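Local coordinates for protein lipolytic enzyme (Clostridium thermocellum, PDB 2VPT) that probably removes acetyl groups from acetylated xylan, this chain being the catalytic domain of a cellulosomal family 3 carbohydrate esterase, at residues Y27-Y32 / S50-L55; N74-L79 / I111-T116; T122-D127 / Y157-S162; Y129-A134 / I164-N169. All blocks are in the same frame, centred on the assembly; numbering follows the deposited sequence.

Interaction 1: residues Y27-Y32 / S50-L55; sequences YRTELY and SGPSSL
The guanidinium of Arg28 meets Ser50 at its edge: NH1 donates to Ser50 O at 3.1 Å along a nearly straight bond (167° at the hydrogen), the oxygen lying only 9° out of the guanidinium plane. Leu55 reaches the same flat group obliquely, its CD2 3.8 Å from Arg28 NH1, and the two side chains cross at about a right angle. Two more carbonyls hold the group, Thr16 O at NE and Met24 O at NH2, so its rotation is fixed. Met24 O also binds Ser50 OG, which has His60 NE2 as a further partner. Arg28 CG sits over one face of the Tyr27 ring, toward the rim.

Beside the Tyr32 ring, Leu55 CD1 makes an oblique approach and comes within 3.7 Å of Tyr32 CB. Leu55 CG, anti to the backbone N (chi1 172°), is placed toward the helix; from it CD1 meets Tyr32 and CD2 lies near Arg28 NH1 and Thr29 OG1. Farther out, Thr29 OG1 rests 3.5 Å from Pro52 CD, while Thr29 CG2 lies 3.7 Å from Ser54 OG. Gly51, just before the proline, has backbone angles suited to glycine.

Pro52 to Leu55 form a type I beta turn, which brings Leu55 back onto the helix. Ser50 also packs on Glu17 of the second subunit. The loop joins antiparallel strands 48-49 and 59-62 and leads to the calcium-binding residues Asp57 and Asp59; it is a long hairpin connection laid against the first turns of helix 28-37 in an SGNH-hydrolase fold.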
# COMPACT_ATOMS: atom_id res chain seq x y z
N TYR A 27 10.70 -2.30 5.12
CA TYR A 27 12.14 -2.47 5.16
C TYR A 27 12.74 -2.57 3.77
O TYR A 27 13.95 -2.64 3.62
CB TYR A 27 12.50 -3.73 5.98
CG TYR A 27 12.04 -5.04 5.36
CD1 TYR A 27 12.84 -5.70 4.44
CD2 TYR A 27 10.81 -5.61 5.69
CE1 TYR A 27 12.44 -6.88 3.85
CE2 TYR A 27 10.39 -6.79 5.09
CZ TYR A 27 11.21 -7.43 4.17
OH TYR A 27 10.86 -8.61 3.56
N ARG A 28 11.88 -2.65 2.75
CA ARG A 28 12.34 -2.89 1.38
C ARG A 28 13.17 -1.73 0.84
O ARG A 28 14.15 -1.94 0.13
CB ARG A 28 11.15 -3.22 0.46
CG ARG A 28 10.51 -4.57 0.82
CD ARG A 28 9.19 -4.81 0.16
NE ARG A 28 8.09 -4.02 0.70
CZ ARG A 28 7.53 -2.95 0.13
NH1 ARG A 28 7.96 -2.43 -1.01
NH2 ARG A 28 6.54 -2.36 0.76
N THR A 29 12.81 -0.51 1.21
CA THR A 29 13.54 0.69 0.71
C THR A 29 15.01 0.62 1.11
O THR A 29 15.91 0.66 0.28
CB THR A 29 12.91 1.96 1.27
OG1 THR A 29 11.51 1.95 0.96
CG2 THR A 29 13.56 3.21 0.68
N GLU A 30 15.26 0.48 2.41
CA GLU A 30 16.65 0.46 2.89
C GLU A 30 17.35 -0.84 2.53
O GLU A 30 18.54 -0.85 2.20
CB GLU A 30 16.68 0.74 4.39
CG GLU A 30 18.06 0.75 5.04
CD GLU A 30 18.95 1.88 4.55
OE1 GLU A 30 18.43 2.89 4.04
OE2 GLU A 30 20.19 1.74 4.71
N LEU A 31 16.65 -1.97 2.58
CA LEU A 31 17.32 -3.22 2.29
C LEU A 31 17.75 -3.29 0.83
O LEU A 31 18.83 -3.79 0.52
CB LEU A 31 16.45 -4.43 2.65
CG LEU A 31 17.11 -5.80 2.49
CD1 LEU A 31 18.38 -5.91 3.34
CD2 LEU A 31 16.13 -6.89 2.86
N TYR A 32 16.92 -2.76 -0.08
CA TYR A 32 17.30 -2.72 -1.49
C TYR A 32 18.60 -1.93 -1.67
O TYR A 32 19.47 -2.35 -2.45
CB TYR A 32 16.18 -2.12 -2.34
CG TYR A 32 16.40 -2.29 -3.83
CD1 TYR A 32 16.09 -3.48 -4.46
CD2 TYR A 32 16.97 -1.27 -4.58
CE1 TYR A 32 16.32 -3.66 -5.80
CE2 TYR A 32 17.19 -1.44 -5.92
CZ TYR A 32 16.87 -2.63 -6.54
OH TYR A 32 17.08 -2.83 -7.88
N SER A 50 4.23 -0.96 -4.02
CA SER A 50 4.14 0.21 -3.17
C SER A 50 5.51 0.61 -2.68
O SER A 50 6.40 -0.23 -2.55
CB SER A 50 3.22 -0.03 -1.97
OG SER A 50 3.74 -0.98 -1.05
N GLY A 51 5.66 1.89 -2.36
CA GLY A 51 6.90 2.38 -1.84
C GLY A 51 7.10 3.84 -2.16
O GLY A 51 6.37 4.41 -2.97
N PRO A 52 8.12 4.45 -1.56
CA PRO A 52 8.47 5.83 -1.89
C PRO A 52 9.10 5.89 -3.27
O PRO A 52 9.56 4.89 -3.80
CB PRO A 52 9.51 6.18 -0.84
CG PRO A 52 10.17 4.88 -0.51
CD PRO A 52 9.06 3.86 -0.58
N SER A 53 9.15 7.10 -3.84
CA SER A 53 9.78 7.30 -5.14
C SER A 53 11.22 6.80 -5.19
O SER A 53 11.70 6.35 -6.23
CB SER A 53 9.71 8.79 -5.54
OG SER A 53 8.46 9.06 -6.14
N SER A 54 11.90 6.85 -4.05
CA SER A 54 13.32 6.48 -3.96
C SER A 54 13.61 4.99 -4.13
O SER A 54 14.74 4.62 -4.44
CB SER A 54 13.93 6.96 -2.65
OG SER A 54 13.45 6.19 -1.54
N LEU A 55 12.61 4.14 -3.90
CA LEU A 55 12.81 2.70 -4.02
C LEU A 55 12.62 2.29 -5.47
O LEU A 55 11.52 2.41 -5.99
CB LEU A 55 11.79 1.98 -3.12
CG LEU A 55 11.69 0.45 -3.25
CD1 LEU A 55 13.06 -0.22 -3.09
CD2 LEU A 55 10.67 -0.10 -2.22

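Interaction 2: residues N74-L79 / I111-T116; sequences NINNWL and IDQIFT
Asn76 and Gln113 supply the polar part of this helix pair. Gln113 NE2 donates to Asn76 OD1 at 2.8 Å, with 170° at the hydrogen. The oxygen lies in the plane of the Gln113 amide, whereas the nitrogen stands above the plane of the Asn76 carbonyl, the two amides being turned 89° against each other. A fully extended chain, CG anti to the backbone N, carries the glutamine across the gap. The same NE2 also binds Ala72 O, one turn before Asn76, where helix 68-82 is kinked and the N atoms of Asn76 and Asn77 lack the regular helix bond to the turn before. One amide thus grips both a side chain and a backbone carbonyl of the other helix. Beside this amide lies a methyl of Ile75, its CG2 3.5 Å from Gln113 NE2.

The apolar part is carried by Ile75, Leu79 and Ile114. Ile75 CD1 touches Ile114 CG1 at 3.9 Å, the side chains crossing at about a right angle. Leu79 CD1 packs more distantly, 4.3 Å from Ile114 CG2. Ile75 continues onto Val11 and Ile114 onto Leu123, both strand residues.

The axes of 74-79 and 111-116 approach to 10.0 Å and run 35° from parallel. These are neighbouring helices on one face of the central sheet, each leading into a strand of the adjacent parallel pair 86-90 and 122-126, as in the three-layer alpha/beta/alpha fold of SGNH hydrolases.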
# COMPACT_ATOMS: atom_id res chain seq x y z
N ASN A 74 -3.05 -18.69 -0.70
CA ASN A 74 -2.69 -18.09 -1.98
C ASN A 74 -1.23 -18.24 -2.40
O ASN A 74 -0.92 -18.05 -3.58
CB ASN A 74 -3.06 -16.61 -1.96
CG ASN A 74 -4.52 -16.42 -1.71
OD1 ASN A 74 -5.35 -16.75 -2.57
ND2 ASN A 74 -4.87 -15.95 -0.53
N ILE A 75 -0.34 -18.59 -1.48
CA ILE A 75 1.10 -18.50 -1.78
C ILE A 75 1.55 -19.47 -2.89
O ILE A 75 2.52 -19.19 -3.59
CB ILE A 75 1.92 -18.69 -0.50
CG1 ILE A 75 3.36 -18.20 -0.70
CG2 ILE A 75 1.83 -20.13 -0.01
CD1 ILE A 75 4.13 -18.03 0.60
N ASN A 76 0.85 -20.59 -3.09
CA ASN A 76 1.24 -21.50 -4.16
C ASN A 76 1.17 -20.78 -5.49
O ASN A 76 2.04 -20.94 -6.35
CB ASN A 76 0.35 -22.73 -4.23
CG ASN A 76 0.50 -23.63 -3.03
OD1 ASN A 76 1.27 -23.35 -2.11
ND2 ASN A 76 -0.24 -24.73 -3.04
N ASN A 77 0.13 -19.98 -5.66
CA ASN A 77 -0.03 -19.20 -6.89
C ASN A 77 1.04 -18.12 -7.04
O ASN A 77 1.59 -17.92 -8.13
CB ASN A 77 -1.42 -18.57 -6.96
CG ASN A 77 -2.52 -19.61 -6.97
OD1 ASN A 77 -2.38 -20.68 -7.56
ND2 ASN A 77 -3.64 -19.29 -6.34
N TRP A 78 1.35 -17.44 -5.94
CA TRP A 78 2.37 -16.40 -5.97
C TRP A 78 3.73 -17.00 -6.33
O TRP A 78 4.47 -16.44 -7.14
CB TRP A 78 2.46 -15.71 -4.62
CG TRP A 78 1.20 -15.07 -4.15
CD1 TRP A 78 0.11 -14.72 -4.91
CD2 TRP A 78 0.90 -14.65 -2.83
NE1 TRP A 78 -0.85 -14.16 -4.12
CE2 TRP A 78 -0.38 -14.08 -2.84
CE3 TRP A 78 1.61 -14.70 -1.63
CZ2 TRP A 78 -0.98 -13.57 -1.69
CZ3 TRP A 78 1.01 -14.19 -0.49
CH2 TRP A 78 -0.27 -13.64 -0.53
N LEU A 79 4.07 -18.12 -5.71
CA LEU A 79 5.32 -18.81 -6.01
C LEU A 79 5.41 -19.23 -7.47
O LEU A 79 6.46 -19.09 -8.09
CB LEU A 79 5.47 -20.03 -5.10
CG LEU A 79 5.76 -19.70 -3.63
CD1 LEU A 79 5.57 -20.94 -2.74
CD2 LEU A 79 7.16 -19.16 -3.47
N ILE A 111 5.75 -23.18 6.17
CA ILE A 111 7.14 -23.43 5.75
C ILE A 111 7.20 -24.70 4.90
O ILE A 111 7.77 -24.71 3.82
CB ILE A 111 8.09 -23.52 6.97
CG1 ILE A 111 8.22 -22.14 7.65
CG2 ILE A 111 9.47 -24.07 6.56
CD1 ILE A 111 8.78 -22.21 9.06
N ASP A 112 6.59 -25.77 5.40
CA ASP A 112 6.57 -27.03 4.65
C ASP A 112 5.92 -26.86 3.29
O ASP A 112 6.41 -27.38 2.29
CB ASP A 112 5.81 -28.12 5.41
CG ASP A 112 6.52 -28.58 6.68
OD1 ASP A 112 7.68 -28.19 6.92
OD2 ASP A 112 5.89 -29.34 7.45
N GLN A 113 4.82 -26.12 3.26
CA GLN A 113 4.09 -25.87 2.02
C GLN A 113 4.93 -25.16 0.97
O GLN A 113 4.92 -25.50 -0.20
CB GLN A 113 2.84 -25.05 2.32
CG GLN A 113 1.98 -24.75 1.10
CD GLN A 113 0.79 -23.86 1.44
OE1 GLN A 113 0.42 -23.73 2.59
NE2 GLN A 113 0.20 -23.25 0.43
N ILE A 114 5.67 -24.14 1.40
CA ILE A 114 6.55 -23.40 0.51
C ILE A 114 7.56 -24.33 -0.18
O ILE A 114 7.73 -24.27 -1.39
CB ILE A 114 7.26 -22.24 1.26
CG1 ILE A 114 6.23 -21.14 1.60
CG2 ILE A 114 8.43 -21.67 0.43
CD1 ILE A 114 6.66 -20.16 2.65
N PHE A 115 8.22 -25.19 0.59
CA PHE A 115 9.19 -26.12 0.01
C PHE A 115 8.55 -27.21 -0.85
O PHE A 115 9.18 -27.73 -1.77
CB PHE A 115 10.04 -26.77 1.10
CG PHE A 115 11.04 -25.83 1.73
CD1 PHE A 115 12.10 -25.33 0.99
CD2 PHE A 115 10.95 -25.49 3.07
CE1 PHE A 115 13.02 -24.49 1.58
CE2 PHE A 115 11.87 -24.66 3.65
CZ PHE A 115 12.91 -24.16 2.90
N THR A 116 7.30 -27.56 -0.56
CA THR A 116 6.57 -28.53 -1.38
C THR A 116 6.38 -27.98 -2.79
O THR A 116 6.60 -28.67 -3.78
CB THR A 116 5.22 -28.92 -0.74
OG1 THR A 116 5.46 -29.51 0.55
CG2 THR A 116 4.45 -29.90 -1.61

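Interaction 3: residues T122-D127 / Y157-S162; sequences TLFVAD and YFVKLS
Asp127 reaches across to Phe158, Leu161 and Ser162. Its CB lies 3.9 Å from Phe158 CE1. CG stands between the backbone N and the carbonyl carbon (chi1 72°), which puts it near Ser162, and chi2 (-5°) turns the oxygens to that serine. OD1 accepts from Ser162 N at 2.9 Å; Leu161 N is as near but poorly angled for a bond. OD2 accepts from Ser162 OG in a short bond of 2.5 Å, and Phe158 CZ comes to it with the ring edge. Both oxygens are met on their syn sides, and two atoms of one serine together grip the buried carboxylate at the 3-10 segment.

Upstream the strands are in parallel register. Val125 is bonded on both sides, its N to Tyr157 O and its O to Val159 N. Phe124, Ala126, Tyr157 and Val159 share one face, where the Phe124 and Tyr157 rings meet obliquely (planes at 37°) and Phe124 CD1 touches Val159 CG2 at 3.8 Å. Ala126 CB packs 3.6 Å from Leu161 CD1.

Helix 181-203 covers that face. Helix 142-151 covers the face of Val125 and Phe158 and lies in the connection between the two strands, completing a beta-alpha-beta crossover of the SGNH-hydrolase fold.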
# COMPACT_ATOMS: atom_id res chain seq x y z
N THR A 122 15.22 -20.80 -1.26
CA THR A 122 15.83 -20.46 0.02
C THR A 122 14.84 -19.60 0.78
O THR A 122 14.31 -18.62 0.24
CB THR A 122 17.16 -19.75 -0.18
OG1 THR A 122 18.09 -20.66 -0.79
CG2 THR A 122 17.75 -19.23 1.13
N LEU A 123 14.58 -19.96 2.03
CA LEU A 123 13.55 -19.32 2.84
C LEU A 123 14.13 -18.71 4.10
O LEU A 123 14.88 -19.35 4.84
CB LEU A 123 12.46 -20.34 3.21
CG LEU A 123 11.29 -19.86 4.07
CD1 LEU A 123 10.43 -18.79 3.39
CD2 LEU A 123 10.39 -21.04 4.48
N PHE A 124 13.80 -17.45 4.34
CA PHE A 124 14.10 -16.74 5.57
C PHE A 124 12.79 -16.48 6.30
O PHE A 124 11.82 -16.05 5.69
CB PHE A 124 14.81 -15.42 5.28
CG PHE A 124 16.19 -15.60 4.73
CD1 PHE A 124 17.25 -15.76 5.58
CD2 PHE A 124 16.42 -15.66 3.37
CE1 PHE A 124 18.53 -15.94 5.10
CE2 PHE A 124 17.71 -15.85 2.88
CZ PHE A 124 18.76 -15.98 3.76
N VAL A 125 12.79 -16.76 7.60
CA VAL A 125 11.62 -16.58 8.45
C VAL A 125 11.99 -15.63 9.58
O VAL A 125 12.93 -15.91 10.34
CB VAL A 125 11.13 -17.92 9.02
CG1 VAL A 125 9.94 -17.69 9.96
CG2 VAL A 125 10.76 -18.87 7.87
N ALA A 126 11.24 -14.54 9.71
CA ALA A 126 11.48 -13.51 10.72
C ALA A 126 10.53 -13.57 11.91
O ALA A 126 9.36 -13.94 11.76
CB ALA A 126 11.38 -12.13 10.08
N ASP A 127 11.04 -13.19 13.08
CA ASP A 127 10.17 -12.78 14.18
C ASP A 127 9.91 -11.26 14.14
O ASP A 127 10.29 -10.61 13.16
CB ASP A 127 10.67 -13.32 15.54
CG ASP A 127 11.91 -12.64 16.05
OD1 ASP A 127 12.49 -11.80 15.36
OD2 ASP A 127 12.29 -12.97 17.21
N TYR A 157 16.14 -20.30 7.30
CA TYR A 157 17.02 -19.55 8.18
C TYR A 157 16.21 -18.53 8.95
O TYR A 157 15.31 -17.92 8.39
CB TYR A 157 18.11 -18.84 7.34
CG TYR A 157 18.86 -19.81 6.46
CD1 TYR A 157 19.93 -20.54 6.98
CD2 TYR A 157 18.48 -20.04 5.15
CE1 TYR A 157 20.61 -21.46 6.19
CE2 TYR A 157 19.15 -20.96 4.34
CZ TYR A 157 20.21 -21.67 4.88
OH TYR A 157 20.89 -22.59 4.09
N PHE A 158 16.54 -18.36 10.22
CA PHE A 158 15.85 -17.45 11.12
C PHE A 158 16.46 -16.06 11.04
O PHE A 158 17.67 -15.88 11.06
CB PHE A 158 15.94 -18.00 12.56
CG PHE A 158 15.31 -17.12 13.60
CD1 PHE A 158 13.99 -16.71 13.51
CD2 PHE A 158 16.03 -16.74 14.71
CE1 PHE A 158 13.43 -15.92 14.49
CE2 PHE A 158 15.47 -15.96 15.70
CZ PHE A 158 14.17 -15.54 15.58
N VAL A 159 15.60 -15.06 10.97
CA VAL A 159 16.00 -13.66 10.99
C VAL A 159 15.44 -13.04 12.26
O VAL A 159 14.23 -12.86 12.42
CB VAL A 159 15.49 -12.92 9.75
CG1 VAL A 159 15.86 -11.43 9.82
CG2 VAL A 159 16.03 -13.59 8.47
N LYS A 160 16.33 -12.76 13.21
CA LYS A 160 15.92 -12.30 14.52
C LYS A 160 15.68 -10.79 14.55
O LYS A 160 16.44 -10.03 15.15
CB LYS A 160 16.98 -12.69 15.57
CG LYS A 160 16.50 -12.53 17.00
CD LYS A 160 17.52 -13.04 18.01
CE LYS A 160 17.28 -12.49 19.38
NZ LYS A 160 18.06 -13.26 20.41
N LEU A 161 14.60 -10.35 13.93
CA LEU A 161 14.22 -8.94 13.98
C LEU A 161 14.00 -8.44 15.40
O LEU A 161 14.15 -7.24 15.69
CB LEU A 161 12.98 -8.67 13.12
CG LEU A 161 13.13 -9.01 11.63
CD1 LEU A 161 11.87 -8.66 10.87
CD2 LEU A 161 14.34 -8.31 11.01
N SER A 162 13.66 -9.36 16.32
CA SER A 162 13.47 -8.98 17.72
C SER A 162 14.74 -8.52 18.43
O SER A 162 14.64 -7.98 19.54
CB SER A 162 12.85 -10.13 18.51
OG SER A 162 13.68 -11.28 18.49

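Interaction 4: residues Y129-A134 / I164-N169; sequences YPWPEA and IQFDRN
Pro130 and Ile164 meet in the tight part of the contact, Pro130 CD lying 3.6 Å from Ile164 CG2. The same methyl also touches Tyr129 CB at 3.9 Å. Phe166 continues the packing: its side chain slides past Pro130 in the opposite direction, and its ring tip, CZ, comes within 3.6 Å of Trp131 CB. Phe166 CG is anti to the backbone N (chi1 -174°), on the side of 129-134. Phe166 and the five-membered ring of Trp131 are 29° from parallel but slid apart, centroids 5.8 Å from each other, so they barely overlap.

Both segments follow the C-terminal ends of adjacent parallel strands, 122-126 and 156-159, the end of the sheet where SGNH hydrolases carry their active sites. Tyr129 OH bonds to Leu177 O and Trp131 NE1 to Gly176 O, on the stretch holding Asp175 and His178, which with Ser14 probably form the catalytic triad.

The outer side is looser. Arg168 is exposed and its side chain stays 5.0 Å from 129-134, turning back instead to give Phe166 O a weak bond from NH2. Asp167 N-caps the short helix 168-171, its OD1 accepting from Asn169 N at 3.0 Å.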
# COMPACT_ATOMS: atom_id res chain seq x y z
N TYR A 129 9.73 -7.19 15.82
CA TYR A 129 10.16 -6.21 16.81
C TYR A 129 9.18 -6.32 18.00
O TYR A 129 8.02 -6.69 17.82
CB TYR A 129 10.17 -4.79 16.21
CG TYR A 129 8.87 -4.37 15.58
CD1 TYR A 129 7.94 -3.65 16.31
CD2 TYR A 129 8.56 -4.71 14.26
CE1 TYR A 129 6.73 -3.27 15.76
CE2 TYR A 129 7.35 -4.34 13.70
CZ TYR A 129 6.44 -3.61 14.45
OH TYR A 129 5.23 -3.22 13.91
N PRO A 130 9.65 -6.05 19.21
CA PRO A 130 8.85 -6.34 20.42
C PRO A 130 7.77 -5.30 20.76
O PRO A 130 7.77 -4.71 21.85
CB PRO A 130 9.92 -6.41 21.50
CG PRO A 130 10.91 -5.39 21.06
CD PRO A 130 10.99 -5.54 19.56
N TRP A 131 6.83 -5.10 19.84
CA TRP A 131 5.75 -4.13 20.02
C TRP A 131 4.55 -4.56 19.19
O TRP A 131 4.72 -4.83 18.00
CB TRP A 131 6.21 -2.74 19.58
CG TRP A 131 5.25 -1.66 19.95
CD1 TRP A 131 4.36 -1.05 19.14
CD2 TRP A 131 5.10 -1.09 21.25
NE1 TRP A 131 3.66 -0.10 19.85
CE2 TRP A 131 4.09 -0.11 21.15
CE3 TRP A 131 5.72 -1.29 22.49
CZ2 TRP A 131 3.68 0.66 22.25
CZ3 TRP A 131 5.31 -0.53 23.57
CH2 TRP A 131 4.31 0.44 23.44
N PRO A 132 3.36 -4.68 19.80
CA PRO A 132 3.07 -4.56 21.23
C PRO A 132 3.76 -5.67 22.01
O PRO A 132 4.16 -6.68 21.43
CB PRO A 132 1.55 -4.72 21.30
CG PRO A 132 1.19 -5.48 20.09
CD PRO A 132 2.15 -5.03 19.04
N GLU A 133 3.90 -5.48 23.32
CA GLU A 133 4.55 -6.45 24.21
C GLU A 133 4.05 -7.88 23.98
O GLU A 133 4.84 -8.82 24.01
CB GLU A 133 4.33 -6.02 25.68
CG GLU A 133 4.72 -7.03 26.76
CD GLU A 133 6.19 -6.96 27.18
OE1 GLU A 133 7.00 -6.32 26.48
OE2 GLU A 133 6.52 -7.57 28.23
N ALA A 134 2.75 -8.02 23.71
CA ALA A 134 2.13 -9.32 23.51
C ALA A 134 2.78 -10.16 22.41
O ALA A 134 2.75 -11.38 22.46
CB ALA A 134 0.64 -9.15 23.21
N ILE A 164 16.42 -6.06 17.42
CA ILE A 164 16.36 -4.61 17.28
C ILE A 164 16.60 -3.91 18.62
O ILE A 164 16.06 -4.32 19.65
CB ILE A 164 15.01 -4.16 16.64
CG1 ILE A 164 15.01 -2.66 16.33
CG2 ILE A 164 13.82 -4.55 17.54
CD1 ILE A 164 13.86 -2.23 15.42
N GLN A 165 17.44 -2.88 18.58
CA GLN A 165 17.63 -1.97 19.71
C GLN A 165 16.41 -1.06 19.74
O GLN A 165 16.41 0.03 19.18
CB GLN A 165 18.93 -1.16 19.53
CG GLN A 165 19.15 -0.00 20.51
CD GLN A 165 18.75 1.39 19.96
OE1 GLN A 165 18.22 2.22 20.70
NE2 GLN A 165 19.02 1.63 18.68
N PHE A 166 15.35 -1.53 20.39
CA PHE A 166 14.04 -0.91 20.25
C PHE A 166 13.87 0.32 21.12
O PHE A 166 14.11 0.28 22.33
CB PHE A 166 12.95 -1.94 20.57
CG PHE A 166 11.56 -1.43 20.32
CD1 PHE A 166 11.11 -1.22 19.03
CD2 PHE A 166 10.71 -1.14 21.39
CE1 PHE A 166 9.83 -0.74 18.79
CE2 PHE A 166 9.43 -0.66 21.16
CZ PHE A 166 8.99 -0.46 19.86
N ASP A 167 13.45 1.41 20.50
CA ASP A 167 13.15 2.64 21.19
C ASP A 167 11.81 3.14 20.68
O ASP A 167 11.70 3.60 19.55
CB ASP A 167 14.26 3.66 20.92
CG ASP A 167 14.09 4.94 21.70
OD1 ASP A 167 13.00 5.19 22.27
OD2 ASP A 167 15.06 5.71 21.75
N ARG A 168 10.79 3.01 21.51
CA ARG A 168 9.43 3.41 21.15
C ARG A 168 9.31 4.88 20.74
O ARG A 168 8.42 5.23 19.96
CB ARG A 168 8.47 3.09 22.31
CG ARG A 168 8.82 3.81 23.62
CD ARG A 168 8.83 2.86 24.82
NE ARG A 168 9.69 1.69 24.63
CZ ARG A 168 11.03 1.71 24.63
NH1 ARG A 168 11.71 2.84 24.79
NH2 ARG A 168 11.70 0.58 24.45
N ASN A 169 10.20 5.73 21.25
CA ASN A 169 10.20 7.15 20.91
C ASN A 169 10.81 7.49 19.54
O ASN A 169 10.68 8.62 19.07
CB ASN A 169 10.88 7.96 22.02
CG ASN A 169 10.15 7.87 23.35
OD1 ASN A 169 8.92 7.95 23.40
ND2 ASN A 169 10.89 7.68 24.42

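Overall arrangement
Along the chain, interaction 1 closes before interaction 2 opens, and interaction 2 before interaction 3, whereas interactions 3 and 4 alternate their segments. Strands 122-126 and 156-159 pair in interaction 3 and run on into the two loops that meet in interaction 4; the centres of interactions 3 and 4 are about 17 Å apart. Interaction 2 touches interaction 3 directly: Ile111, Ile114 and Phe115 of helix 104-117 pack on Leu123, and Ile111 also on Val125. Interactions 2 and 4, centres about 30 Å apart, lie on opposite sides of the chain's centre. Interaction 1 touches none of the others. One catalytic domain thus joins a sheet core, a helix layer, a probable active-site rim and a calcium-proximal loop.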